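Local coordinates for protein demethylmenaquinone Methyltransferase (Thermus thermophilus, PDB 1J3L) that is of unsettled function but belongs to the Aldolase/RraA family of compact alpha-beta proteins and forms an assembly of three chains, at residues 3-8 with 146-151; 12-17 with 152-157; 29-34 with 141-146; 35-40 with 135-140; 57-62 with 85-90. All coordinates share one frame; numbering follows the deposited sequence.

Contacts 2, 3 and 5 pair strands of one mixed sheet, while contact 4 sets 135-140 against strand 31-39 and contact 1 sets helix 5-11 on a hairpin turn. Contact 3 is the middle: its centre lies about 8 Å from those of contacts 1 and 5. It shares Asp146 with contact 1, and Arg34 continues the pairing into contact 5 through backbone bonds to Gly57 and Val59. Contact 4 lies farther along strand 31-39, and Val137 there touches Phe61 of contact 5. Contacts 1 and 2, about 11 Å apart between centres, both use strand 149-153 and both meet the second subunit. A bound magnesium ion lies about 8 Å from the side chain of Pro154 in contact 2.

Contact 1 (3-8 with 146-151); sequences ARTTDL and DEDGLL
Thr5 sets its CB and methyl CG2 against the carboxylate of Asp146, at the start of helix 5-11 and beside the two-residue type I turn that closes the beta hairpin of strands 142-146 and 149-153. Asp146 has CG in the crowded position between its backbone N and carbonyl carbon (chi1 61°), and both oxygens are put to use. OD2 accepts the N-H of Thr5 through its syn lone pair, with Thr5 N to Asp146 OD2 at 2.9 Å. OD1 receives Asp148 N on its anti lone pair, an Asx turn within the bend. Gly149 ends the turn with a phi of 125°, where a CB would jam against the preceding carbonyl.

Arg4, the N-cap residue, bends at chi2 and chi3 toward three acids. Its NH2 lies 2.6 Å from Glu147 OE2, a salt bridge whose hydrogen bond is weak in angle, and Glu147 is also held by Arg30. Asp146 OD2 lies at the guanidinium edge, a long pair; the pair Arg4 NH2 with Asp148 OD2 is likewise long, and Asp148 OD1 bonds Thr98 N of the second subunit. Farther along the helix the packing is apolar and tight, Leu8 CB pressing on Leu151 CD2 at 3.5 Å.

Contact 2 (12-17 with 152-157); sequences YPEGEA and LLPEPP
Two backbone hydrogen bonds form the polar part, joining Glu16 and Leu152 as an antiparallel hydrogen-bonded pair. Leu152 N reaches Glu16 O at 2.8 Å, almost straight and nearly along the C=O axis. The return bond, Glu16 N to Leu152 O at 2.9 Å, arrives in the carbonyl plane. Just before it, Gly15 closes a type I turn from Tyr12; a CB there would clash with Leu153 CD2, so glycine fits.

Apolar contact is carried by Tyr12, which leaves helix 5-11 with CG beside its backbone N (chi1 -62°). Leu153 crosses it at about a right angle, setting CD2 3.6 Å from Tyr12 CB and close to CG. At the far end of the ring, the hydroxyl OH comes within 3.0 Å of Pro157 CA, while its hydrogen-bond partners are Ser158 N and Gly164 OXT. A long polar-tipped aromatic thus spans from Leu153 to the C-terminal tail.

The short strand 16-18 thereby adds a third antiparallel strand to the beta hairpin 142-146 and 149-153.

Contact 3 (29-34 with 141-146); sequences ARFAGR and SFLLAD
Phe142 leaves the strand with CG anti to its backbone N (chi1 -172°), so that the ring leans across to the neighbouring strand 31-39 and lies obliquely against its backbone. From CB outward, CG first comes near Gly33 O; CD1 then stands 3.5 Å from Gly33 O. CE1 lies 3.6 Å from Gly33 CA, and the tip, CZ, reaches Ala32 CB at 3.9 Å. Alanine suits position 32 because its small CB, on the ring's side of the sheet, leaves room for the ring. Gly33 is explained by its backbone angles: at a phi of 167° a CB would jam against the preceding carbonyl.

Ala32 CB also touches Leu144 CD2, on the same side of the sheet. On the side of Phe31, Leu143 and Ala145, the Phe31 ring receives the methyl of Ala145 over one face: Ala145 CB stands 3.7 Å from the ring centroid, a CH-pi contact displaced toward the rim. At the end of the pairing, the extended Arg30 chain passes its CG 3.6 Å from Asp146 CB before its guanidinium goes on to Glu147.

Four backbone hydrogen bonds tie the antiparallel strands, two about the Phe31-Ala145 pair and two about Gly33-Leu143, the straightest being Leu143 N to Gly33 O at 2.8 Å. Strand 31-39 lies between strand 142-146 and the parallel strand 58-63, and strand 142-146 in turn pairs with strand 149-153. Leu143 packs on Val59 and Phe61 of strand 58-63.

Contact 4 (35-40 with 135-140); sequences VRTLRV and VEVLPG
The flat group here is the peptide carbonyl of Val35, with no aromatic taking part. Gly140 N approaches it from above its plane, 34° out of it, yet the N-H points nearly straight at the oxygen, with Gly140 N to Val35 O at 3.0 Å. Glycine suits this loop position since its phi of 101° would crowd a CB against the preceding carbonyl. The puckered ring of Pro139 brings CG within 3.3 Å of Thr37 OG1; Thr37 crosses the ring obliquely, its CG2 also near Pro139 N and CG.

Val137 extends CG1, anti to its backbone N, toward strand 31-39. It crosses Val35 at about a right angle, Val137 CG1 to Val35 CG1 being 3.9 Å, and it also comes within 4.1 Å of Thr37 CG2. Val35 CG1 further rests 3.5 Å from Leu138 O, a carbonyl already bonded to Ser141 OG.

With a single hydrogen bond across the segments, cohesion rests largely on the methyls of beta-branched side chains and the proline ring; the hydroxyl of Thr37, touching only carbon of segment 135-140, is satisfied by Val128 O.

Contact 5 (57-62 with 85-90); sequences GQVLFV and GWAGVV
Phe61 and Val90 both start anti to the backbone N, Phe61 with CG at chi1 -158° and Val90 with CG1 at chi1 169°, and so lie side by side on one face of this parallel strand pair. The Val90 methyl comes to rest over the middle of the ring, Val90 CG1 being 3.7 Å from the Phe61 centroid: a nearly perpendicular CH-pi contact. Valine suits the place, since beta branching puts a methyl close to the backbone, directly over the ring.

On the opposite face Trp86 has CG beside its backbone N (chi1 -68°), which swings the six-membered ring toward strand 58-63. There CZ3 meets Leu60 CB at 3.6 Å, and the carbonyl carbon of Val59 lies at the ring edge. Farther along this face Val62 CG2 and Val89 CG1 run together at 4.2 Å.

The backbones are the two parallel strands of a beta-alpha-beta unit connected through helix 75-83, whose end Gly85 closes with a Schellman motif. Bonds alternate between strands: Ala87 N to Gln58 O at 2.9 Å, then Leu60 N to Gly88 O, Val90 N to Leu60 O and Val62 N to Val90 O. At the N-terminal end of both segments a water accepts from Gly57 N at 2.7 Å and donates to Gly85 O.

Four bonds thus join this pair, while Val59 and Phe61 bond on the other side to strand 31-39; hydrocarbon packs on both faces of the buried parallel part of the mixed sheet.

Contact 1 (3-8 with 146-151)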
# COMPACT_ATOMS: atom_id res chain seq x y z
N ALA A 3 -3.14 -2.09 -25.53
CA ALA A 3 -4.21 -2.81 -24.85
C ALA A 3 -4.33 -2.33 -23.42
O ALA A 3 -3.38 -1.81 -22.85
CB ALA A 3 -3.91 -4.32 -24.87
N ARG A 4 -5.50 -2.53 -22.85
CA ARG A 4 -5.69 -2.12 -21.50
C ARG A 4 -6.63 -3.05 -20.82
O ARG A 4 -7.48 -3.73 -21.43
CB ARG A 4 -6.30 -0.75 -21.38
CG ARG A 4 -5.31 0.38 -21.32
CD ARG A 4 -4.23 0.22 -20.25
NE ARG A 4 -4.21 1.31 -19.26
CZ ARG A 4 -4.38 2.60 -19.53
NH1 ARG A 4 -4.59 3.01 -20.78
NH2 ARG A 4 -4.34 3.49 -18.55
N THR A 5 -6.52 -3.02 -19.51
CA THR A 5 -7.29 -3.85 -18.66
C THR A 5 -8.70 -3.26 -18.67
O THR A 5 -9.65 -4.02 -18.81
CB THR A 5 -6.60 -3.87 -17.27
OG1 THR A 5 -6.85 -5.11 -16.59
CG2 THR A 5 -7.03 -2.67 -16.46
N THR A 6 -8.81 -1.94 -18.52
CA THR A 6 -10.09 -1.26 -18.48
C THR A 6 -10.90 -1.44 -19.77
O THR A 6 -11.98 -2.02 -19.74
CB THR A 6 -9.88 0.24 -18.14
OG1 THR A 6 -8.95 0.83 -19.06
CG2 THR A 6 -9.34 0.40 -16.74
N ASP A 7 -10.37 -0.97 -20.89
CA ASP A 7 -11.09 -1.11 -22.17
C ASP A 7 -11.60 -2.52 -22.37
O ASP A 7 -12.79 -2.73 -22.58
CB ASP A 7 -10.19 -0.76 -23.36
CG ASP A 7 -9.55 0.60 -23.23
OD1 ASP A 7 -10.13 1.46 -22.55
OD2 ASP A 7 -8.46 0.80 -23.82
N LEU A 8 -10.68 -3.47 -22.30
CA LEU A 8 -11.03 -4.86 -22.50
C LEU A 8 -12.03 -5.37 -21.47
O LEU A 8 -12.74 -6.33 -21.71
CB LEU A 8 -9.76 -5.72 -22.51
CG LEU A 8 -8.91 -5.42 -23.76
CD1 LEU A 8 -7.65 -6.26 -23.76
CD2 LEU A 8 -9.73 -5.72 -25.01
N ASP A 146 -1.69 -4.15 -15.82
CA ASP A 146 -1.25 -2.77 -15.93
C ASP A 146 -1.58 -2.01 -14.64
O ASP A 146 -2.02 -2.62 -13.66
CB ASP A 146 -1.89 -2.08 -17.15
CG ASP A 146 -3.40 -2.02 -17.07
OD1 ASP A 146 -3.93 -1.71 -15.98
OD2 ASP A 146 -4.06 -2.27 -18.10
N GLU A 147 -1.37 -0.70 -14.64
CA GLU A 147 -1.63 0.14 -13.48
C GLU A 147 -3.05 0.09 -12.91
O GLU A 147 -3.26 0.47 -11.76
CB GLU A 147 -1.29 1.60 -13.79
CG GLU A 147 -2.20 2.26 -14.81
CD GLU A 147 -1.72 2.08 -16.25
OE1 GLU A 147 -0.69 1.40 -16.47
OE2 GLU A 147 -2.37 2.64 -17.16
N ASP A 148 -4.02 -0.35 -13.70
CA ASP A 148 -5.39 -0.41 -13.21
C ASP A 148 -5.75 -1.79 -12.69
O ASP A 148 -6.89 -2.01 -12.26
CB ASP A 148 -6.39 -0.01 -14.30
CG ASP A 148 -6.22 1.43 -14.76
OD1 ASP A 148 -6.24 2.34 -13.90
OD2 ASP A 148 -6.08 1.65 -15.98
N GLY A 149 -4.81 -2.72 -12.73
CA GLY A 149 -5.10 -4.05 -12.23
C GLY A 149 -4.86 -5.20 -13.19
O GLY A 149 -4.11 -5.08 -14.16
N LEU A 150 -5.51 -6.33 -12.91
CA LEU A 150 -5.36 -7.54 -13.72
C LEU A 150 -6.67 -8.01 -14.32
O LEU A 150 -7.68 -8.13 -13.62
CB LEU A 150 -4.81 -8.67 -12.86
CG LEU A 150 -3.66 -8.38 -11.89
CD1 LEU A 150 -3.33 -9.64 -11.11
CD2 LEU A 150 -2.46 -7.91 -12.66
N LEU A 151 -6.66 -8.28 -15.62
CA LEU A 151 -7.84 -8.77 -16.31
C LEU A 151 -7.58 -10.19 -16.80
O LEU A 151 -6.58 -10.46 -17.46
CB LEU A 151 -8.19 -7.87 -17.50
CG LEU A 151 -9.50 -8.22 -18.23
CD1 LEU A 151 -10.68 -7.98 -17.31
CD2 LEU A 151 -9.64 -7.38 -19.48

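Contact 2 (12-17 with 152-157)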
# COMPACT_ATOMS: atom_id res chain seq x y z
N TYR A 12 -15.33 -7.14 -22.60
CA TYR A 12 -15.53 -8.49 -22.08
C TYR A 12 -16.07 -8.52 -20.65
O TYR A 12 -15.32 -8.67 -19.70
CB TYR A 12 -14.23 -9.29 -22.11
CG TYR A 12 -13.66 -9.50 -23.49
CD1 TYR A 12 -13.00 -8.47 -24.16
CD2 TYR A 12 -13.78 -10.73 -24.14
CE1 TYR A 12 -12.47 -8.66 -25.42
CE2 TYR A 12 -13.25 -10.93 -25.40
CZ TYR A 12 -12.60 -9.89 -26.04
OH TYR A 12 -12.06 -10.07 -27.30
N PRO A 13 -17.40 -8.38 -20.49
CA PRO A 13 -17.99 -8.40 -19.15
C PRO A 13 -17.89 -9.75 -18.45
O PRO A 13 -18.14 -9.85 -17.25
CB PRO A 13 -19.44 -7.99 -19.42
CG PRO A 13 -19.32 -7.08 -20.61
CD PRO A 13 -18.35 -7.85 -21.48
N GLU A 14 -17.53 -10.80 -19.19
CA GLU A 14 -17.42 -12.13 -18.60
C GLU A 14 -16.04 -12.33 -17.98
O GLU A 14 -15.81 -13.26 -17.22
CB GLU A 14 -17.69 -13.22 -19.64
CG GLU A 14 -16.54 -13.46 -20.60
CD GLU A 14 -16.59 -12.58 -21.83
OE1 GLU A 14 -16.96 -11.39 -21.72
OE2 GLU A 14 -16.23 -13.08 -22.92
N GLY A 15 -15.11 -11.44 -18.33
CA GLY A 15 -13.77 -11.54 -17.79
C GLY A 15 -13.77 -11.32 -16.29
O GLY A 15 -14.67 -10.69 -15.74
N GLU A 16 -12.75 -11.86 -15.63
CA GLU A 16 -12.60 -11.72 -14.19
C GLU A 16 -11.53 -10.65 -14.00
O GLU A 16 -10.63 -10.53 -14.82
CB GLU A 16 -12.13 -13.03 -13.57
CG GLU A 16 -13.23 -14.06 -13.40
CD GLU A 16 -14.10 -13.77 -12.20
OE1 GLU A 16 -14.71 -12.69 -12.18
OE2 GLU A 16 -14.16 -14.63 -11.29
N ALA A 17 -11.64 -9.88 -12.93
CA ALA A 17 -10.67 -8.82 -12.67
C ALA A 17 -10.23 -8.74 -11.21
O ALA A 17 -10.99 -9.05 -10.29
CB ALA A 17 -11.26 -7.47 -13.11
N LEU A 152 -8.49 -11.10 -16.46
CA LEU A 152 -8.38 -12.50 -16.86
C LEU A 152 -9.49 -12.84 -17.84
O LEU A 152 -10.67 -12.80 -17.49
CB LEU A 152 -8.51 -13.41 -15.63
CG LEU A 152 -7.43 -13.35 -14.55
CD1 LEU A 152 -7.86 -14.26 -13.40
CD2 LEU A 152 -6.10 -13.81 -15.12
N LEU A 153 -9.12 -13.19 -19.07
CA LEU A 153 -10.07 -13.54 -20.12
C LEU A 153 -9.98 -15.04 -20.42
O LEU A 153 -8.89 -15.61 -20.42
CB LEU A 153 -9.77 -12.73 -21.38
CG LEU A 153 -9.81 -11.21 -21.20
CD1 LEU A 153 -9.26 -10.50 -22.41
CD2 LEU A 153 -11.23 -10.79 -20.94
N PRO A 154 -11.13 -15.69 -20.69
CA PRO A 154 -11.16 -17.13 -20.99
C PRO A 154 -10.18 -17.50 -22.10
O PRO A 154 -9.76 -18.65 -22.22
CB PRO A 154 -12.62 -17.37 -21.38
CG PRO A 154 -13.35 -16.33 -20.57
CD PRO A 154 -12.49 -15.12 -20.77
N GLU A 155 -9.85 -16.51 -22.92
CA GLU A 155 -8.91 -16.64 -24.02
C GLU A 155 -8.57 -15.21 -24.46
O GLU A 155 -9.28 -14.27 -24.09
CB GLU A 155 -9.52 -17.44 -25.18
CG GLU A 155 -10.59 -16.73 -26.00
CD GLU A 155 -10.90 -17.44 -27.32
OE1 GLU A 155 -11.40 -18.59 -27.30
OE2 GLU A 155 -10.64 -16.84 -28.39
N PRO A 156 -7.49 -15.03 -25.23
CA PRO A 156 -7.12 -13.67 -25.66
C PRO A 156 -8.24 -12.97 -26.43
O PRO A 156 -9.20 -13.61 -26.87
CB PRO A 156 -5.87 -13.91 -26.50
CG PRO A 156 -6.08 -15.29 -27.05
CD PRO A 156 -6.61 -16.03 -25.85
N PRO A 157 -8.14 -11.64 -26.60
CA PRO A 157 -9.14 -10.84 -27.32
C PRO A 157 -9.48 -11.36 -28.71
O PRO A 157 -8.59 -11.59 -29.53
CB PRO A 157 -8.50 -9.45 -27.36
CG PRO A 157 -7.76 -9.41 -26.06
CD PRO A 157 -7.10 -10.77 -26.02

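Contact 3 (29-34 with 141-146)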
# COMPACT_ATOMS: atom_id res chain seq x y z
N ALA A 29 5.80 -2.42 -16.25
CA ALA A 29 4.59 -2.09 -15.52
C ALA A 29 3.41 -2.75 -16.22
O ALA A 29 2.41 -3.10 -15.60
CB ALA A 29 4.40 -0.57 -15.47
N ARG A 30 3.54 -2.92 -17.53
CA ARG A 30 2.48 -3.53 -18.33
C ARG A 30 2.99 -4.77 -19.04
O ARG A 30 4.05 -4.75 -19.67
CB ARG A 30 1.94 -2.52 -19.35
CG ARG A 30 1.31 -1.29 -18.71
CD ARG A 30 0.85 -0.29 -19.76
NE ARG A 30 0.09 0.81 -19.17
CZ ARG A 30 -0.28 1.91 -19.82
NH1 ARG A 30 0.04 2.07 -21.10
NH2 ARG A 30 -0.96 2.86 -19.20
N PHE A 31 2.22 -5.85 -18.94
CA PHE A 31 2.55 -7.12 -19.56
C PHE A 31 1.28 -7.96 -19.66
O PHE A 31 0.27 -7.66 -19.02
CB PHE A 31 3.61 -7.87 -18.74
CG PHE A 31 3.15 -8.23 -17.35
CD1 PHE A 31 3.13 -7.27 -16.34
CD2 PHE A 31 2.75 -9.53 -17.05
CE1 PHE A 31 2.71 -7.60 -15.03
CE2 PHE A 31 2.33 -9.88 -15.75
CZ PHE A 31 2.31 -8.91 -14.74
N ALA A 32 1.33 -9.02 -20.47
CA ALA A 32 0.19 -9.89 -20.67
C ALA A 32 0.61 -11.23 -21.27
O ALA A 32 1.71 -11.36 -21.81
CB ALA A 32 -0.82 -9.20 -21.59
N GLY A 33 -0.26 -12.23 -21.18
CA GLY A 33 0.09 -13.52 -21.75
C GLY A 33 -0.80 -14.67 -21.33
O GLY A 33 -1.71 -14.51 -20.51
N ARG A 34 -0.54 -15.83 -21.92
CA ARG A 34 -1.29 -17.04 -21.61
C ARG A 34 -0.92 -17.43 -20.18
O ARG A 34 0.26 -17.55 -19.85
CB ARG A 34 -0.91 -18.16 -22.58
CG ARG A 34 -1.77 -19.41 -22.44
CD ARG A 34 -1.35 -20.52 -23.40
NE ARG A 34 -2.28 -21.65 -23.36
CZ ARG A 34 -3.50 -21.64 -23.89
NH1 ARG A 34 -3.96 -20.56 -24.52
NH2 ARG A 34 -4.28 -22.71 -23.80
N SER A 141 -6.04 -19.34 -19.49
CA SER A 141 -6.78 -18.10 -19.72
C SER A 141 -5.74 -17.07 -20.12
O SER A 141 -4.55 -17.32 -20.02
CB SER A 141 -7.51 -17.66 -18.45
OG SER A 141 -6.62 -17.62 -17.35
N PHE A 142 -6.19 -15.91 -20.60
CA PHE A 142 -5.28 -14.85 -21.00
C PHE A 142 -5.26 -13.79 -19.90
O PHE A 142 -6.31 -13.36 -19.42
CB PHE A 142 -5.75 -14.20 -22.31
CG PHE A 142 -4.76 -13.23 -22.90
CD1 PHE A 142 -3.53 -13.67 -23.39
CD2 PHE A 142 -5.06 -11.87 -22.97
CE1 PHE A 142 -2.62 -12.76 -23.94
CE2 PHE A 142 -4.15 -10.96 -23.51
CZ PHE A 142 -2.93 -11.41 -24.00
N LEU A 143 -4.06 -13.39 -19.48
CA LEU A 143 -3.95 -12.39 -18.44
C LEU A 143 -3.39 -11.08 -18.97
O LEU A 143 -2.50 -11.05 -19.82
CB LEU A 143 -3.08 -12.91 -17.28
CG LEU A 143 -2.88 -11.95 -16.10
CD1 LEU A 143 -2.53 -12.74 -14.84
CD2 LEU A 143 -1.79 -10.95 -16.43
N LEU A 144 -3.94 -10.00 -18.45
CA LEU A 144 -3.54 -8.66 -18.82
C LEU A 144 -3.22 -7.95 -17.52
O LEU A 144 -3.95 -8.08 -16.54
CB LEU A 144 -4.67 -7.95 -19.56
CG LEU A 144 -4.62 -7.99 -21.09
CD1 LEU A 144 -6.01 -7.96 -21.68
CD2 LEU A 144 -3.79 -6.82 -21.58
N ALA A 145 -2.12 -7.21 -17.51
CA ALA A 145 -1.73 -6.50 -16.30
C ALA A 145 -1.19 -5.12 -16.58
O ALA A 145 -0.34 -4.93 -17.46
CB ALA A 145 -0.70 -7.32 -15.53
N ASP A 146 -1.69 -4.15 -15.82
CA ASP A 146 -1.25 -2.77 -15.93
C ASP A 146 -1.58 -2.01 -14.64
O ASP A 146 -2.02 -2.62 -13.66
CB ASP A 146 -1.89 -2.08 -17.15
CG ASP A 146 -3.40 -2.02 -17.07
OD1 ASP A 146 -3.93 -1.71 -15.98
OD2 ASP A 146 -4.06 -2.27 -18.10

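Contact 4 (35-40 with 135-140)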
# COMPACT_ATOMS: atom_id res chain seq x y z
N VAL A 35 -1.92 -17.62 -19.34
CA VAL A 35 -1.72 -17.97 -17.94
C VAL A 35 -1.27 -19.40 -17.68
O VAL A 35 -1.74 -20.36 -18.30
CB VAL A 35 -3.02 -17.73 -17.11
CG1 VAL A 35 -2.84 -18.23 -15.69
CG2 VAL A 35 -3.37 -16.25 -17.09
N ARG A 36 -0.35 -19.52 -16.74
CA ARG A 36 0.21 -20.78 -16.29
C ARG A 36 0.08 -20.63 -14.77
O ARG A 36 0.50 -19.62 -14.21
CB ARG A 36 1.68 -20.87 -16.68
CG ARG A 36 2.23 -22.27 -16.68
CD ARG A 36 1.96 -22.98 -18.00
NE ARG A 36 2.30 -24.39 -17.89
CZ ARG A 36 3.51 -24.86 -17.62
NH1 ARG A 36 4.52 -24.03 -17.42
NH2 ARG A 36 3.71 -26.17 -17.53
N THR A 37 -0.49 -21.62 -14.09
CA THR A 37 -0.67 -21.50 -12.65
C THR A 37 0.21 -22.42 -11.82
O THR A 37 0.82 -23.37 -12.33
CB THR A 37 -2.12 -21.79 -12.24
OG1 THR A 37 -2.43 -23.17 -12.47
CG2 THR A 37 -3.08 -20.91 -13.04
N LEU A 38 0.25 -22.12 -10.53
CA LEU A 38 1.04 -22.88 -9.59
C LEU A 38 0.58 -22.55 -8.17
O LEU A 38 0.32 -21.39 -7.84
CB LEU A 38 2.51 -22.51 -9.77
CG LEU A 38 3.59 -23.21 -8.96
CD1 LEU A 38 3.49 -24.71 -9.15
CD2 LEU A 38 4.95 -22.69 -9.41
N ARG A 39 0.44 -23.59 -7.36
CA ARG A 39 0.03 -23.40 -5.98
C ARG A 39 1.10 -23.99 -5.09
O ARG A 39 1.49 -25.14 -5.24
CB ARG A 39 -1.30 -24.10 -5.71
CG ARG A 39 -1.74 -24.01 -4.25
CD ARG A 39 -3.08 -24.68 -4.01
NE ARG A 39 -4.16 -24.04 -4.75
CZ ARG A 39 -4.87 -24.64 -5.70
NH1 ARG A 39 -4.63 -25.90 -6.02
NH2 ARG A 39 -5.83 -23.97 -6.33
N VAL A 40 1.61 -23.17 -4.17
CA VAL A 40 2.63 -23.61 -3.24
C VAL A 40 2.47 -22.81 -1.97
O VAL A 40 1.64 -21.90 -1.88
CB VAL A 40 4.06 -23.35 -3.77
CG1 VAL A 40 4.29 -24.13 -5.04
CG2 VAL A 40 4.29 -21.85 -4.01
N VAL A 135 -11.25 -14.32 -6.84
CA VAL A 135 -11.28 -14.55 -8.27
C VAL A 135 -10.58 -15.84 -8.68
O VAL A 135 -9.51 -16.18 -8.18
CB VAL A 135 -10.66 -13.37 -9.04
CG1 VAL A 135 -10.65 -13.66 -10.52
CG2 VAL A 135 -11.46 -12.12 -8.76
N GLU A 136 -11.21 -16.56 -9.59
CA GLU A 136 -10.69 -17.82 -10.09
C GLU A 136 -9.68 -17.57 -11.21
O GLU A 136 -9.96 -16.84 -12.16
CB GLU A 136 -11.85 -18.69 -10.61
CG GLU A 136 -11.42 -20.01 -11.26
CD GLU A 136 -12.61 -20.83 -11.77
OE1 GLU A 136 -13.33 -20.36 -12.68
OE2 GLU A 136 -12.82 -21.96 -11.26
N VAL A 137 -8.50 -18.18 -11.10
CA VAL A 137 -7.49 -18.03 -12.13
C VAL A 137 -7.29 -19.39 -12.76
O VAL A 137 -6.97 -20.36 -12.08
CB VAL A 137 -6.17 -17.50 -11.56
CG1 VAL A 137 -5.13 -17.41 -12.66
CG2 VAL A 137 -6.41 -16.11 -10.95
N LEU A 138 -7.49 -19.46 -14.07
CA LEU A 138 -7.39 -20.74 -14.76
C LEU A 138 -6.21 -20.90 -15.69
O LEU A 138 -5.83 -19.99 -16.42
CB LEU A 138 -8.68 -20.99 -15.55
CG LEU A 138 -10.01 -21.12 -14.82
CD1 LEU A 138 -11.13 -21.16 -15.85
CD2 LEU A 138 -10.04 -22.37 -13.96
N PRO A 139 -5.61 -22.10 -15.68
CA PRO A 139 -4.48 -22.36 -16.55
C PRO A 139 -5.09 -22.27 -17.95
O PRO A 139 -6.15 -22.86 -18.20
CB PRO A 139 -4.10 -23.80 -16.21
CG PRO A 139 -4.62 -23.98 -14.81
CD PRO A 139 -5.93 -23.28 -14.86
N GLY A 140 -4.46 -21.51 -18.84
CA GLY A 140 -4.99 -21.41 -20.19
C GLY A 140 -5.78 -20.16 -20.50
O GLY A 140 -6.17 -19.94 -21.65

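Contact 5 (57-62 with 85-90)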
# COMPACT_ATOMS: atom_id res chain seq x y z
N GLY A 57 5.35 -15.78 -24.46
CA GLY A 57 3.96 -15.33 -24.46
C GLY A 57 3.13 -15.85 -23.30
O GLY A 57 1.91 -15.99 -23.42
N GLN A 58 3.76 -16.14 -22.17
CA GLN A 58 3.02 -16.65 -21.03
C GLN A 58 3.22 -15.86 -19.74
O GLN A 58 4.20 -15.14 -19.57
CB GLN A 58 3.40 -18.12 -20.78
CG GLN A 58 3.14 -19.02 -21.98
CD GLN A 58 3.86 -20.36 -21.87
OE1 GLN A 58 3.49 -21.21 -21.07
NE2 GLN A 58 4.90 -20.53 -22.67
N VAL A 59 2.27 -16.02 -18.83
CA VAL A 59 2.32 -15.37 -17.54
C VAL A 59 2.15 -16.43 -16.46
O VAL A 59 1.17 -17.18 -16.47
CB VAL A 59 1.19 -14.33 -17.40
CG1 VAL A 59 1.13 -13.83 -15.97
CG2 VAL A 59 1.43 -13.18 -18.34
N LEU A 60 3.09 -16.50 -15.53
CA LEU A 60 2.98 -17.47 -14.46
C LEU A 60 2.32 -16.79 -13.25
O LEU A 60 2.77 -15.74 -12.79
CB LEU A 60 4.35 -18.02 -14.07
CG LEU A 60 4.33 -19.13 -13.00
CD1 LEU A 60 3.73 -20.39 -13.61
CD2 LEU A 60 5.74 -19.39 -12.47
N PHE A 61 1.24 -17.38 -12.78
CA PHE A 61 0.51 -16.86 -11.63
C PHE A 61 0.81 -17.82 -10.49
O PHE A 61 0.41 -18.99 -10.52
CB PHE A 61 -0.99 -16.84 -11.93
CG PHE A 61 -1.76 -15.87 -11.08
CD1 PHE A 61 -1.75 -15.97 -9.70
CD2 PHE A 61 -2.51 -14.87 -11.67
CE1 PHE A 61 -2.48 -15.08 -8.92
CE2 PHE A 61 -3.24 -13.97 -10.89
CZ PHE A 61 -3.23 -14.09 -9.52
N VAL A 62 1.55 -17.34 -9.49
CA VAL A 62 1.91 -18.17 -8.35
C VAL A 62 1.06 -17.86 -7.14
O VAL A 62 1.10 -16.74 -6.61
CB VAL A 62 3.38 -17.97 -7.95
CG1 VAL A 62 3.75 -18.93 -6.84
CG2 VAL A 62 4.28 -18.17 -9.15
N GLY A 85 11.95 -16.39 -21.66
CA GLY A 85 10.90 -15.71 -22.41
C GLY A 85 9.59 -15.36 -21.72
O GLY A 85 8.68 -14.82 -22.35
N TRP A 86 9.47 -15.67 -20.44
CA TRP A 86 8.25 -15.36 -19.73
C TRP A 86 7.91 -13.88 -19.88
O TRP A 86 8.79 -13.02 -19.84
CB TRP A 86 8.38 -15.73 -18.25
CG TRP A 86 8.47 -17.19 -18.05
CD1 TRP A 86 9.57 -17.97 -18.21
CD2 TRP A 86 7.38 -18.08 -17.81
NE1 TRP A 86 9.24 -19.29 -18.08
CE2 TRP A 86 7.90 -19.39 -17.83
CE3 TRP A 86 6.01 -17.89 -17.56
CZ2 TRP A 86 7.10 -20.51 -17.64
CZ3 TRP A 86 5.22 -19.01 -17.37
CH2 TRP A 86 5.77 -20.31 -17.41
N ALA A 87 6.63 -13.59 -20.07
CA ALA A 87 6.18 -12.21 -20.21
C ALA A 87 6.04 -11.59 -18.82
O ALA A 87 6.23 -10.38 -18.65
CB ALA A 87 4.84 -12.16 -20.93
N GLY A 88 5.74 -12.42 -17.84
CA GLY A 88 5.59 -11.93 -16.48
C GLY A 88 5.24 -12.99 -15.46
O GLY A 88 4.89 -14.12 -15.79
N VAL A 89 5.34 -12.60 -14.19
CA VAL A 89 5.04 -13.47 -13.06
C VAL A 89 4.18 -12.69 -12.08
O VAL A 89 4.47 -11.53 -11.76
CB VAL A 89 6.33 -13.90 -12.32
CG1 VAL A 89 6.02 -15.04 -11.34
CG2 VAL A 89 7.41 -14.29 -13.32
N VAL A 90 3.09 -13.31 -11.62
CA VAL A 90 2.22 -12.67 -10.64
C VAL A 90 2.27 -13.53 -9.39
O VAL A 90 1.94 -14.71 -9.43
CB VAL A 90 0.78 -12.58 -11.12
CG1 VAL A 90 -0.11 -12.17 -9.96
CG2 VAL A 90 0.68 -11.57 -12.24
O HOH W 1 6.80 -13.46 -24.42